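Long-range contacts in malate dehydrogenase (Entamoeba histolytica, PDB 3I0P), which probably catalyses the NAD-dependent interconversion of malate and oxaloacetate in an anaerobic parasitic amoeba: residues T83-H94 and M115-G125; C143-V151 and A264-E272. All coordinates share one frame; numbering follows the deposited sequence.

Contact 1 comes first along the chain and closes before contact 2 opens; their centres lie about 13 Å apart. Both reach the same mixed sheet. Contact 1 pairs two of its neighbouring strands, 83-87 and 113-121, while contact 2 starts from strand 139-145, separated from strand 113-121 by strand 282-290. The two meet where Phe-124 CE2 packs on Thr-145 CG2 at 3.5 Å, and again where Arg-119 CB lies 3.8 Å from Ala-264 CB. Near the C-terminal ends of these strands, residues 123-125 and Thr-145 with Ala-147 border the nicotinamide end of NAD, so this sheet brings two separate parts of the chain to the cofactor. Both contacts also touch the second subunit.

Contact 1 of 2, residues T83-H94 and M115-G125; sequences TCVLDGNNGFGH and MVVVRNSTHFG. With NAD (nicotinamide-adenine-dinucleotide), chain B.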
loop_
_atom_site.group_PDB
_atom_site.type_symbol
_atom_site.label_atom_id
_atom_site.label_comp_id
_atom_site.label_asym_id
_atom_site.label_seq_id
_atom_site.Cartn_x
_atom_site.Cartn_y
_atom_site.Cartn_z
ATOM N N THR A 83 -10.384 -18.054 5.225
ATOM C CA THR A 83 -10.963 -17.198 4.180
ATOM C C THR A 83 -12.483 -17.269 4.122
ATOM O O THR A 83 -13.100 -18.150 4.735
ATOM C CB THR A 83 -10.433 -17.548 2.765
ATOM O OG1 THR A 83 -11.043 -18.761 2.303
ATOM C CG2 THR A 83 -8.909 -17.675 2.753
ATOM N N CYS A 84 -13.075 -16.336 3.374
ATOM C CA CYS A 84 -14.497 -16.377 3.071
ATOM C C CYS A 84 -14.872 -15.434 1.923
ATOM O O CYS A 84 -14.274 -14.364 1.773
ATOM C CB CYS A 84 -15.329 -16.066 4.321
ATOM S SG CYS A 84 -17.093 -16.384 4.105
ATOM N N VAL A 85 -15.849 -15.852 1.113
ATOM C CA VAL A 85 -16.484 -14.968 0.131
ATOM C C VAL A 85 -17.910 -14.696 0.577
ATOM O O VAL A 85 -18.655 -15.620 0.899
ATOM C CB VAL A 85 -16.521 -15.573 -1.297
ATOM C CG1 VAL A 85 -17.310 -14.661 -2.256
ATOM C CG2 VAL A 85 -15.122 -15.821 -1.819
ATOM N N LEU A 86 -18.282 -13.422 0.594
ATOM C CA LEU A 86 -19.632 -13.027 0.940
ATOM C C LEU A 86 -20.317 -12.334 -0.229
ATOM O O LEU A 86 -19.702 -11.547 -0.949
ATOM C CB LEU A 86 -19.641 -12.112 2.164
ATOM C CG LEU A 86 -19.038 -12.570 3.501
ATOM C CD1 LEU A 86 -18.935 -11.381 4.451
ATOM C CD2 LEU A 86 -19.833 -13.701 4.144
ATOM N N ASP A 87 -21.594 -12.658 -0.415
ATOM C CA ASP A 87 -22.475 -11.908 -1.291
ATOM C C ASP A 87 -23.206 -10.913 -0.402
ATOM O O ASP A 87 -23.878 -11.305 0.557
ATOM C CB ASP A 87 -23.458 -12.861 -1.956
ATOM C CG ASP A 87 -24.394 -12.172 -2.931
ATOM O OD1 ASP A 87 -24.189 -10.990 -3.265
ATOM O OD2 ASP A 87 -25.364 -12.835 -3.370
ATOM N N GLY A 88 -23.058 -9.630 -0.709
ATOM C CA GLY A 88 -23.597 -8.562 0.136
ATOM C C GLY A 88 -25.100 -8.384 0.083
ATOM O O GLY A 88 -25.674 -7.650 0.902
ATOM N N ASN A 89 -25.734 -9.045 -0.890
ATOM C CA ASN A 89 -27.192 -9.037 -1.058
ATOM C C ASN A 89 -27.747 -7.631 -1.184
ATOM O O ASN A 89 -28.886 -7.360 -0.790
ATOM C CB ASN A 89 -27.871 -9.789 0.090
ATOM C CG ASN A 89 -27.643 -11.274 0.017
ATOM O OD1 ASN A 89 -27.715 -11.867 -1.057
ATOM N ND2 ASN A 89 -27.360 -11.891 1.158
ATOM N N ASN A 90 -26.914 -6.743 -1.729
ATOM C CA ASN A 90 -27.240 -5.325 -1.936
ATOM C C ASN A 90 -27.511 -4.573 -0.620
ATOM O O ASN A 90 -28.193 -3.546 -0.604
ATOM C CB ASN A 90 -28.373 -5.152 -2.981
ATOM C CG ASN A 90 -28.680 -3.684 -3.298
ATOM O OD1 ASN A 90 -29.834 -3.280 -3.306
ATOM N ND2 ASN A 90 -27.654 -2.894 -3.550
ATOM N N GLY A 91 -26.949 -5.077 0.478
ATOM C CA GLY A 91 -27.071 -4.400 1.773
ATOM C C GLY A 91 -26.139 -3.207 1.944
ATOM O O GLY A 91 -25.440 -2.798 1.008
ATOM N N PHE A 92 -26.135 -2.649 3.151
ATOM C CA PHE A 92 -25.211 -1.581 3.519
ATOM C C PHE A 92 -23.786 -2.102 3.546
ATOM O O PHE A 92 -23.514 -3.156 4.135
ATOM C CB PHE A 92 -25.483 -1.113 4.931
ATOM C CG PHE A 92 -26.806 -0.452 5.133
ATOM C CD1 PHE A 92 -27.026 0.856 4.689
ATOM C CD2 PHE A 92 -27.809 -1.105 5.852
ATOM C CE1 PHE A 92 -28.246 1.484 4.928
ATOM C CE2 PHE A 92 -29.019 -0.483 6.101
ATOM C CZ PHE A 92 -29.244 0.811 5.639
ATOM N N GLY A 93 -22.864 -1.346 2.958
ATOM C CA GLY A 93 -21.456 -1.704 3.027
ATOM C C GLY A 93 -20.993 -1.851 4.462
ATOM O O GLY A 93 -20.159 -2.698 4.761
ATOM N N HIS A 94 -21.551 -1.020 5.342
ATOM C CA HIS A 94 -21.202 -1.005 6.766
ATOM C C HIS A 94 -21.632 -2.292 7.422
ATOM O O HIS A 94 -20.942 -2.797 8.311
ATOM C CB HIS A 94 -21.865 0.169 7.479
ATOM C CG HIS A 94 -22.092 1.352 6.598
ATOM N ND1 HIS A 94 -23.188 1.457 5.768
ATOM C CD2 HIS A 94 -21.355 2.471 6.395
ATOM C CE1 HIS A 94 -23.125 2.597 5.107
ATOM N NE2 HIS A 94 -22.024 3.233 5.468
ATOM N N MET A 115 -9.058 -13.628 6.004
ATOM C CA MET A 115 -9.416 -12.737 4.905
ATOM C C MET A 115 -10.836 -12.990 4.434
ATOM O O MET A 115 -11.210 -14.118 4.096
ATOM C CB MET A 115 -8.448 -12.864 3.729
ATOM C CG MET A 115 -8.795 -11.941 2.570
ATOM S SD MET A 115 -7.404 -11.647 1.467
ATOM C CE MET A 115 -8.157 -10.552 0.270
ATOM N N VAL A 116 -11.630 -11.931 4.410
ATOM C CA VAL A 116 -12.991 -12.042 3.943
ATOM C C VAL A 116 -13.179 -11.038 2.842
ATOM O O VAL A 116 -12.801 -9.876 3.000
ATOM C CB VAL A 116 -13.994 -11.817 5.078
ATOM C CG1 VAL A 116 -15.396 -11.698 4.536
ATOM C CG2 VAL A 116 -13.910 -12.967 6.070
ATOM N N VAL A 117 -13.724 -11.487 1.714
ATOM C CA VAL A 117 -14.029 -10.580 0.601
ATOM C C VAL A 117 -15.538 -10.487 0.358
ATOM O O VAL A 117 -16.290 -11.399 0.707
ATOM C CB VAL A 117 -13.256 -10.943 -0.704
ATOM C CG1 VAL A 117 -11.758 -10.787 -0.486
ATOM C CG2 VAL A 117 -13.592 -12.355 -1.175
ATOM N N VAL A 118 -15.972 -9.373 -0.224
ATOM C CA VAL A 118 -17.393 -9.116 -0.420
ATOM C C VAL A 118 -17.665 -8.681 -1.854
ATOM O O VAL A 118 -16.919 -7.866 -2.406
ATOM C CB VAL A 118 -17.918 -8.011 0.548
ATOM C CG1 VAL A 118 -19.397 -7.792 0.353
ATOM C CG2 VAL A 118 -17.619 -8.367 2.008
ATOM N N ARG A 119 -18.719 -9.250 -2.446
ATOM C CA ARG A 119 -19.308 -8.745 -3.695
ATOM C C ARG A 119 -20.756 -8.263 -3.478
ATOM O O ARG A 119 -21.376 -8.575 -2.447
ATOM C CB ARG A 119 -19.263 -9.812 -4.800
ATOM C CG ARG A 119 -20.300 -10.919 -4.665
ATOM C CD ARG A 119 -20.611 -11.623 -6.000
ATOM N NE ARG A 119 -21.368 -12.851 -5.762
ATOM C CZ ARG A 119 -20.845 -14.078 -5.693
ATOM N NH1 ARG A 119 -19.542 -14.291 -5.878
ATOM N NH2 ARG A 119 -21.636 -15.112 -5.448
ATOM N N ASN A 120 -21.286 -7.513 -4.450
ATOM C CA ASN A 120 -22.691 -7.078 -4.442
ATOM C C ASN A 120 -23.027 -6.344 -3.131
ATOM O O ASN A 120 -23.990 -6.663 -2.428
ATOM C CB ASN A 120 -23.617 -8.276 -4.747
ATOM C CG ASN A 120 -25.123 -7.923 -4.740
ATOM O OD1 ASN A 120 -25.543 -6.844 -5.160
ATOM N ND2 ASN A 120 -25.932 -8.863 -4.271
ATOM N N SER A 121 -22.189 -5.361 -2.815
ATOM C CA SER A 121 -22.348 -4.526 -1.633
ATOM C C SER A 121 -22.506 -3.063 -2.054
ATOM O O SER A 121 -22.533 -2.747 -3.248
ATOM C CB SER A 121 -21.144 -4.688 -0.706
ATOM O OG SER A 121 -21.351 -4.042 0.541
ATOM N N THR A 122 -22.612 -2.175 -1.073
ATOM C CA THR A 122 -22.778 -0.756 -1.346
ATOM C C THR A 122 -21.752 0.050 -0.555
ATOM O O THR A 122 -20.913 -0.531 0.134
ATOM C CB THR A 122 -24.218 -0.269 -1.031
ATOM O OG1 THR A 122 -24.549 -0.578 0.331
ATOM C CG2 THR A 122 -25.233 -0.934 -1.965
ATOM N N HIS A 123 -21.826 1.381 -0.671
ATOM C CA HIS A 123 -20.902 2.293 -0.003
ATOM C C HIS A 123 -20.723 1.942 1.473
ATOM O O HIS A 123 -21.700 1.719 2.202
ATOM C CB HIS A 123 -21.391 3.729 -0.149
ATOM C CG HIS A 123 -20.307 4.749 -0.002
ATOM N ND1 HIS A 123 -20.050 5.396 1.185
ATOM C CD2 HIS A 123 -19.410 5.231 -0.896
ATOM C CE1 HIS A 123 -19.043 6.235 1.019
ATOM N NE2 HIS A 123 -18.631 6.150 -0.233
ATOM N N PHE A 124 -19.470 1.875 1.911
ATOM C CA PHE A 124 -19.185 1.399 3.257
ATOM C C PHE A 124 -18.550 2.452 4.163
ATOM O O PHE A 124 -17.980 2.124 5.204
ATOM C CB PHE A 124 -18.432 0.042 3.218
ATOM C CG PHE A 124 -16.929 0.133 3.056
ATOM C CD1 PHE A 124 -16.167 -1.022 3.143
ATOM C CD2 PHE A 124 -16.277 1.345 2.841
ATOM C CE1 PHE A 124 -14.776 -0.982 3.012
ATOM C CE2 PHE A 124 -14.885 1.402 2.728
ATOM C CZ PHE A 124 -14.131 0.232 2.806
ATOM N N GLY A 125 -18.679 3.717 3.770
ATOM C CA GLY A 125 -18.189 4.834 4.567
ATOM C C GLY A 125 -16.679 4.849 4.648
ATOM O O GLY A 125 -15.995 4.611 3.656
HETATM P PA NAD B . -6.448 12.154 3.751
HETATM O O1A NAD B . -7.332 13.007 4.627
HETATM O O2A NAD B . -5.666 12.818 2.664
HETATM O O5B NAD B . -5.443 11.384 4.743
HETATM C C5B NAD B . -5.960 10.684 5.888
HETATM C C4B NAD B . -4.927 9.734 6.511
HETATM O O4B NAD B . -3.608 10.297 6.503
HETATM C C3B NAD B . -5.218 9.438 7.968
HETATM O O3B NAD B . -4.744 8.114 8.265
HETATM C C2B NAD B . -4.399 10.466 8.717
HETATM O O2B NAD B . -4.065 10.019 10.031
HETATM C C1B NAD B . -3.164 10.560 7.843
HETATM N N9A NAD B . -2.455 11.871 7.895
HETATM C C8A NAD B . -2.934 13.067 7.523
HETATM N N7A NAD B . -1.962 13.989 7.698
HETATM C C5A NAD B . -0.864 13.357 8.174
HETATM C C6A NAD B . 0.424 13.765 8.540
HETATM N N6A NAD B . 0.798 15.064 8.456
HETATM N N1A NAD B . 1.312 12.851 9.001
HETATM C C2A NAD B . 0.972 11.559 9.104
HETATM N N3A NAD B . -0.252 11.141 8.755
HETATM C C4A NAD B . -1.185 12.019 8.291
HETATM O O3 NAD B . -7.279 10.897 3.137
HETATM P PN NAD B . -8.455 10.909 2.011
HETATM O O1N NAD B . -7.922 10.176 0.803
HETATM O O2N NAD B . -9.040 12.292 1.871
HETATM O O5D NAD B . -9.599 9.992 2.658
HETATM C C5D NAD B . -10.502 10.519 3.635
HETATM C C4D NAD B . -11.584 9.495 3.967
HETATM O O4D NAD B . -12.382 9.217 2.813
HETATM C C3D NAD B . -10.999 8.161 4.415
HETATM O O3D NAD B . -11.562 7.842 5.695
HETATM C C2D NAD B . -11.385 7.160 3.326
HETATM O O2D NAD B . -11.706 5.834 3.784
HETATM C C1D NAD B . -12.620 7.807 2.740
HETATM N N1N NAD B . -12.888 7.346 1.380
HETATM C C2N NAD B . -13.865 6.430 1.197
HETATM C C3N NAD B . -14.158 5.961 -0.086
HETATM C C7N NAD B . -15.240 4.941 -0.310
HETATM O O7N NAD B . -15.467 4.560 -1.451
HETATM N N7N NAD B . -15.925 4.477 0.732
HETATM C C4N NAD B . -13.429 6.451 -1.173
HETATM C C5N NAD B . -12.416 7.391 -0.954
HETATM C C6N NAD B . -12.166 7.828 0.346
HETATM O O HOH W 1 -24.968 -4.278 -4.216
#
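Leu-86 reaches over to two valines at once: its CD1 methyl lies 3.6 Å from Val-116 CG1 and 4.1 Å from Val-118 CG2. Cys-84 CB adds to the same face by meeting Val-116 CG2, and Met-103 of helix 93-111 packs on Cys-84 and Val-116. Val-85 and Val-117 meet on the opposite face, CG2 to CG2 at 3.8 Å, with Phe-294 of the second subunit packed against both. Strands 83-87 and 115-119 run parallel, 13° apart, bonded through pairs such as Leu-86 N to Val-117 O; with helix 93-111 between them in sequence they form a beta-alpha-beta crossover.

At the C-terminal end of the pair, polar side chains take over. Asn-120 has CG anti to its backbone N (chi1 179°), which carries ND2 to Asp-87 OD1 at 2.9 Å. The oxygen lies in the amide plane and is approached on its syn side, 17° out of the carboxylate plane. Arg-119 NE stays 4.2 Å from Asp-87 OD1, too far for a salt bridge, while its NH1 bonds Ser-262 O. A water joins Asn-120 OD1, Asn-90 ND2 and Ser-121 O beside the type I' turn of 88-91, whose Asn-90 N donates to Asn-120 O; Asn-90 ND2 also bonds Met-67 O.

Further on, Gly-93, with no side chain, lets Phe-124 CB settle on its backbone. Phe-124 CA sits over one face of the His-94 ring, a CH-pi contact 4.2 Å from the centroid. At the segment's end the NAD carboxamide N7N donates to Gly-125 O (2.9 Å) and lies over a face of the His-123 imidazole, whose ND1 bonds Tyr-59 OH.

Contact 2 of 2, residues C143-V151 and A264-E272; sequences CGTNARSSV and ANFLNHIEE. With NAD (nicotinamide-adenine-dinucleotide), chain B.
The backbones of 143-151 and 264-272 come nearest at Arg-148 and Ile-270, whose CA atoms are 5.5 Å apart; an extended chain leaving strand 139-145 passes a type II' turn, 266-269, and the first turn of helix 269-277. No backbone bond links them, so side chains make the join. Asn-146 holds CG between its backbone N and carbonyl carbon (chi1 58°), which lets ND2 donate to Asn-265 O at 2.9 Å, in the carbonyl plane. ND2 also donates to Glu-255 OE1, while OD1 accepts from Gly-283 N; three partners thus fix the amide's rotation. Ile-270 presses CD1 against this amide, 3.9 Å from Asn-146 CG, and against the Ala-147 carbonyl.

Arg-148 and Glu-271 lie alongside, pointing the same way, the guanidinium and carboxylate planes 21° apart. Glu-271 OE1 sits over a guanidinium face, 3.1 Å from Arg-148 NH2: a salt bridge of charges alone, with no N-H aimed at it. Ser-149 OG faces the Leu-267 to Asn-268 peptide but bonds Ile-160 O.

Thr-145 CG2 and Ala-147 CB approach the NAD carboxamide oxygen. Leu-282 of strand 282-290 packs on Asn-146 and Ile-270, helix 244-259 touches Asn-146 and Phe-266, and Thr-310 of the second subunit meets Leu-267.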
loop_
_atom_site.group_PDB
_atom_site.type_symbol
_atom_site.label_atom_id
_atom_site.label_comp_id
_atom_site.label_asym_id
_atom_site.label_seq_id
_atom_site.Cartn_x
_atom_site.Cartn_y
_atom_site.Cartn_z
ATOM N N CYS A 143 -7.716 -3.271 4.835
ATOM C CA CYS A 143 -8.981 -3.355 4.138
ATOM C C CYS A 143 -9.094 -2.273 3.077
ATOM O O CYS A 143 -8.269 -1.358 3.027
ATOM C CB CYS A 143 -10.141 -3.293 5.138
ATOM S SG CYS A 143 -10.684 -1.656 5.611
ATOM N N GLY A 144 -10.104 -2.399 2.218
ATOM C CA GLY A 144 -10.312 -1.463 1.120
ATOM C C GLY A 144 -11.589 -1.770 0.357
ATOM O O GLY A 144 -12.285 -2.751 0.643
ATOM N N THR A 145 -11.897 -0.921 -0.616
ATOM C CA THR A 145 -13.117 -1.038 -1.399
ATOM C C THR A 145 -12.831 -0.464 -2.769
ATOM O O THR A 145 -11.975 0.403 -2.894
ATOM C CB THR A 145 -14.311 -0.264 -0.733
ATOM O OG1 THR A 145 -15.521 -0.515 -1.457
ATOM C CG2 THR A 145 -14.066 1.238 -0.689
ATOM N N ASN A 146 -13.507 -0.952 -3.803
ATOM C CA ASN A 146 -13.508 -0.211 -5.057
ATOM C C ASN A 146 -14.668 0.782 -5.075
ATOM O O ASN A 146 -15.496 0.785 -4.160
ATOM C CB ASN A 146 -13.445 -1.113 -6.305
ATOM C CG ASN A 146 -14.586 -2.133 -6.401
ATOM O OD1 ASN A 146 -15.513 -2.175 -5.577
ATOM N ND2 ASN A 146 -14.511 -2.970 -7.437
ATOM N N ALA A 147 -14.700 1.646 -6.083
ATOM C CA ALA A 147 -15.724 2.674 -6.205
ATOM C C ALA A 147 -15.886 3.025 -7.679
ATOM O O ALA A 147 -15.082 2.586 -8.503
ATOM C CB ALA A 147 -15.335 3.904 -5.394
ATOM N N ARG A 148 -16.921 3.796 -8.018
ATOM C CA ARG A 148 -17.153 4.199 -9.408
ATOM C C ARG A 148 -15.962 4.966 -9.989
ATOM O O ARG A 148 -15.282 5.704 -9.272
ATOM C CB ARG A 148 -18.439 5.025 -9.545
ATOM C CG ARG A 148 -18.353 6.462 -9.047
ATOM C CD ARG A 148 -19.663 7.209 -9.277
ATOM N NE ARG A 148 -19.900 7.508 -10.693
ATOM C CZ ARG A 148 -20.874 8.303 -11.145
ATOM N NH1 ARG A 148 -21.718 8.888 -10.295
ATOM N NH2 ARG A 148 -21.005 8.513 -12.456
ATOM N N SER A 149 -15.715 4.771 -11.281
ATOM C CA SER A 149 -14.623 5.433 -11.990
ATOM C C SER A 149 -14.585 6.948 -11.764
ATOM O O SER A 149 -15.571 7.658 -12.002
ATOM C CB SER A 149 -14.711 5.129 -13.482
ATOM O OG SER A 149 -14.869 3.740 -13.687
ATOM N N SER A 150 -13.435 7.420 -11.296
ATOM C CA SER A 150 -13.173 8.842 -11.114
ATOM C C SER A 150 -11.700 9.181 -11.367
ATOM O O SER A 150 -11.353 10.348 -11.557
ATOM C CB SER A 150 -13.558 9.270 -9.693
ATOM O OG SER A 150 -12.638 8.755 -8.735
ATOM N N VAL A 151 -10.844 8.156 -11.358
ATOM C CA VAL A 151 -9.391 8.331 -11.414
ATOM C C VAL A 151 -8.795 7.808 -12.733
ATOM O O VAL A 151 -9.129 6.703 -13.186
ATOM C CB VAL A 151 -8.691 7.662 -10.171
ATOM C CG1 VAL A 151 -7.173 7.866 -10.186
ATOM C CG2 VAL A 151 -9.286 8.179 -8.866
ATOM N N ALA A 264 -16.942 -9.186 -7.970
ATOM C CA ALA A 264 -17.730 -7.950 -7.905
ATOM C C ALA A 264 -17.520 -7.149 -9.167
ATOM O O ALA A 264 -16.546 -7.380 -9.885
ATOM C CB ALA A 264 -17.316 -7.111 -6.691
ATOM N N ASN A 265 -18.420 -6.204 -9.429
ATOM C CA ASN A 265 -18.211 -5.218 -10.486
ATOM C C ASN A 265 -16.875 -4.505 -10.299
ATOM O O ASN A 265 -16.471 -4.192 -9.169
ATOM C CB ASN A 265 -19.341 -4.190 -10.503
ATOM C CG ASN A 265 -20.703 -4.816 -10.742
ATOM O OD1 ASN A 265 -20.843 -5.772 -11.509
ATOM N ND2 ASN A 265 -21.717 -4.284 -10.079
ATOM N N PHE A 266 -16.190 -4.256 -11.408
ATOM C CA PHE A 266 -14.904 -3.560 -11.375
ATOM C C PHE A 266 -14.880 -2.414 -12.376
ATOM O O PHE A 266 -15.558 -2.475 -13.411
ATOM C CB PHE A 266 -13.739 -4.535 -11.626
ATOM C CG PHE A 266 -13.898 -5.356 -12.870
ATOM C CD1 PHE A 266 -14.525 -6.603 -12.823
ATOM C CD2 PHE A 266 -13.432 -4.889 -14.096
ATOM C CE1 PHE A 266 -14.682 -7.369 -13.988
ATOM C CE2 PHE A 266 -13.582 -5.651 -15.255
ATOM C CZ PHE A 266 -14.208 -6.890 -15.199
ATOM N N LEU A 267 -14.111 -1.372 -12.053
ATOM C CA LEU A 267 -13.895 -0.236 -12.954
ATOM C C LEU A 267 -15.210 0.351 -13.496
ATOM O O LEU A 267 -16.168 0.519 -12.748
ATOM C CB LEU A 267 -12.942 -0.634 -14.096
ATOM C CG LEU A 267 -11.609 -1.299 -13.718
ATOM C CD1 LEU A 267 -10.988 -2.010 -14.907
ATOM C CD2 LEU A 267 -10.613 -0.332 -13.098
ATOM N N ASN A 268 -15.242 0.647 -14.794
ATOM C CA ASN A 268 -16.426 1.181 -15.487
ATOM C C ASN A 268 -17.734 0.396 -15.282
ATOM O O ASN A 268 -18.811 0.961 -15.430
ATOM C CB ASN A 268 -16.140 1.354 -16.991
ATOM C CG ASN A 268 -15.880 0.017 -17.707
ATOM O OD1 ASN A 268 -15.044 -0.792 -17.280
ATOM N ND2 ASN A 268 -16.592 -0.212 -18.806
ATOM N N HIS A 269 -17.643 -0.891 -14.942
ATOM C CA HIS A 269 -18.843 -1.718 -14.745
ATOM C C HIS A 269 -19.690 -1.303 -13.548
ATOM O O HIS A 269 -20.880 -1.581 -13.514
ATOM C CB HIS A 269 -18.494 -3.200 -14.638
ATOM C CG HIS A 269 -17.806 -3.745 -15.851
ATOM N ND1 HIS A 269 -18.492 -4.301 -16.910
ATOM C CD2 HIS A 269 -16.492 -3.820 -16.171
ATOM C CE1 HIS A 269 -17.629 -4.700 -17.828
ATOM N NE2 HIS A 269 -16.409 -4.420 -17.404
ATOM N N ILE A 270 -19.090 -0.650 -12.558
ATOM C CA ILE A 270 -19.863 -0.197 -11.405
ATOM C C ILE A 270 -20.970 0.775 -11.858
ATOM O O ILE A 270 -22.154 0.517 -11.625
ATOM C CB ILE A 270 -18.973 0.401 -10.273
ATOM C CG1 ILE A 270 -18.055 -0.678 -9.690
ATOM C CG2 ILE A 270 -19.845 0.984 -9.167
ATOM C CD1 ILE A 270 -16.844 -0.169 -8.937
ATOM N N GLU A 271 -20.573 1.862 -12.523
ATOM C CA GLU A 271 -21.505 2.858 -13.035
ATOM C C GLU A 271 -22.434 2.290 -14.113
ATOM O O GLU A 271 -23.649 2.533 -14.088
ATOM C CB GLU A 271 -20.743 4.080 -13.552
ATOM C CG GLU A 271 -21.582 5.118 -14.313
ATOM C CD GLU A 271 -22.724 5.714 -13.488
ATOM O OE1 GLU A 271 -22.570 5.883 -12.254
ATOM O OE2 GLU A 271 -23.777 6.030 -14.086
ATOM N N GLU A 272 -21.862 1.526 -15.042
ATOM C CA GLU A 272 -22.627 0.897 -16.127
ATOM C C GLU A 272 -23.762 0.000 -15.636
ATOM O O GLU A 272 -24.871 0.065 -16.173
ATOM C CB GLU A 272 -21.703 0.137 -17.081
ATOM C CG GLU A 272 -20.934 1.061 -18.020
ATOM C CD GLU A 272 -19.903 0.343 -18.885
ATOM O OE1 GLU A 272 -20.003 -0.895 -19.072
ATOM O OE2 GLU A 272 -18.990 1.037 -19.388
HETATM P PA NAD B . -6.448 12.154 3.751
HETATM O O1A NAD B . -7.332 13.007 4.627
HETATM O O2A NAD B . -5.666 12.818 2.664
HETATM O O5B NAD B . -5.443 11.384 4.743
HETATM C C5B NAD B . -5.960 10.684 5.888
HETATM C C4B NAD B . -4.927 9.734 6.511
HETATM O O4B NAD B . -3.608 10.297 6.503
HETATM C C3B NAD B . -5.218 9.438 7.968
HETATM O O3B NAD B . -4.744 8.114 8.265
HETATM C C2B NAD B . -4.399 10.466 8.717
HETATM O O2B NAD B . -4.065 10.019 10.031
HETATM C C1B NAD B . -3.164 10.560 7.843
HETATM N N9A NAD B . -2.455 11.871 7.895
HETATM C C8A NAD B . -2.934 13.067 7.523
HETATM N N7A NAD B . -1.962 13.989 7.698
HETATM C C5A NAD B . -0.864 13.357 8.174
HETATM C C6A NAD B . 0.424 13.765 8.540
HETATM N N6A NAD B . 0.798 15.064 8.456
HETATM N N1A NAD B . 1.312 12.851 9.001
HETATM C C2A NAD B . 0.972 11.559 9.104
HETATM N N3A NAD B . -0.252 11.141 8.755
HETATM C C4A NAD B . -1.185 12.019 8.291
HETATM O O3 NAD B . -7.279 10.897 3.137
HETATM P PN NAD B . -8.455 10.909 2.011
HETATM O O1N NAD B . -7.922 10.176 0.803
HETATM O O2N NAD B . -9.040 12.292 1.871
HETATM O O5D NAD B . -9.599 9.992 2.658
HETATM C C5D NAD B . -10.502 10.519 3.635
HETATM C C4D NAD B . -11.584 9.495 3.967
HETATM O O4D NAD B . -12.382 9.217 2.813
HETATM C C3D NAD B . -10.999 8.161 4.415
HETATM O O3D NAD B . -11.562 7.842 5.695
HETATM C C2D NAD B . -11.385 7.160 3.326
HETATM O O2D NAD B . -11.706 5.834 3.784
HETATM C C1D NAD B . -12.620 7.807 2.740
HETATM N N1N NAD B . -12.888 7.346 1.380
HETATM C C2N NAD B . -13.865 6.430 1.197
HETATM C C3N NAD B . -14.158 5.961 -0.086
HETATM C C7N NAD B . -15.240 4.941 -0.310
HETATM O O7N NAD B . -15.467 4.560 -1.451
HETATM N N7N NAD B . -15.925 4.477 0.732
HETATM C C4N NAD B . -13.429 6.451 -1.173
HETATM C C5N NAD B . -12.416 7.391 -0.954
HETATM C C6N NAD B . -12.166 7.828 0.346
#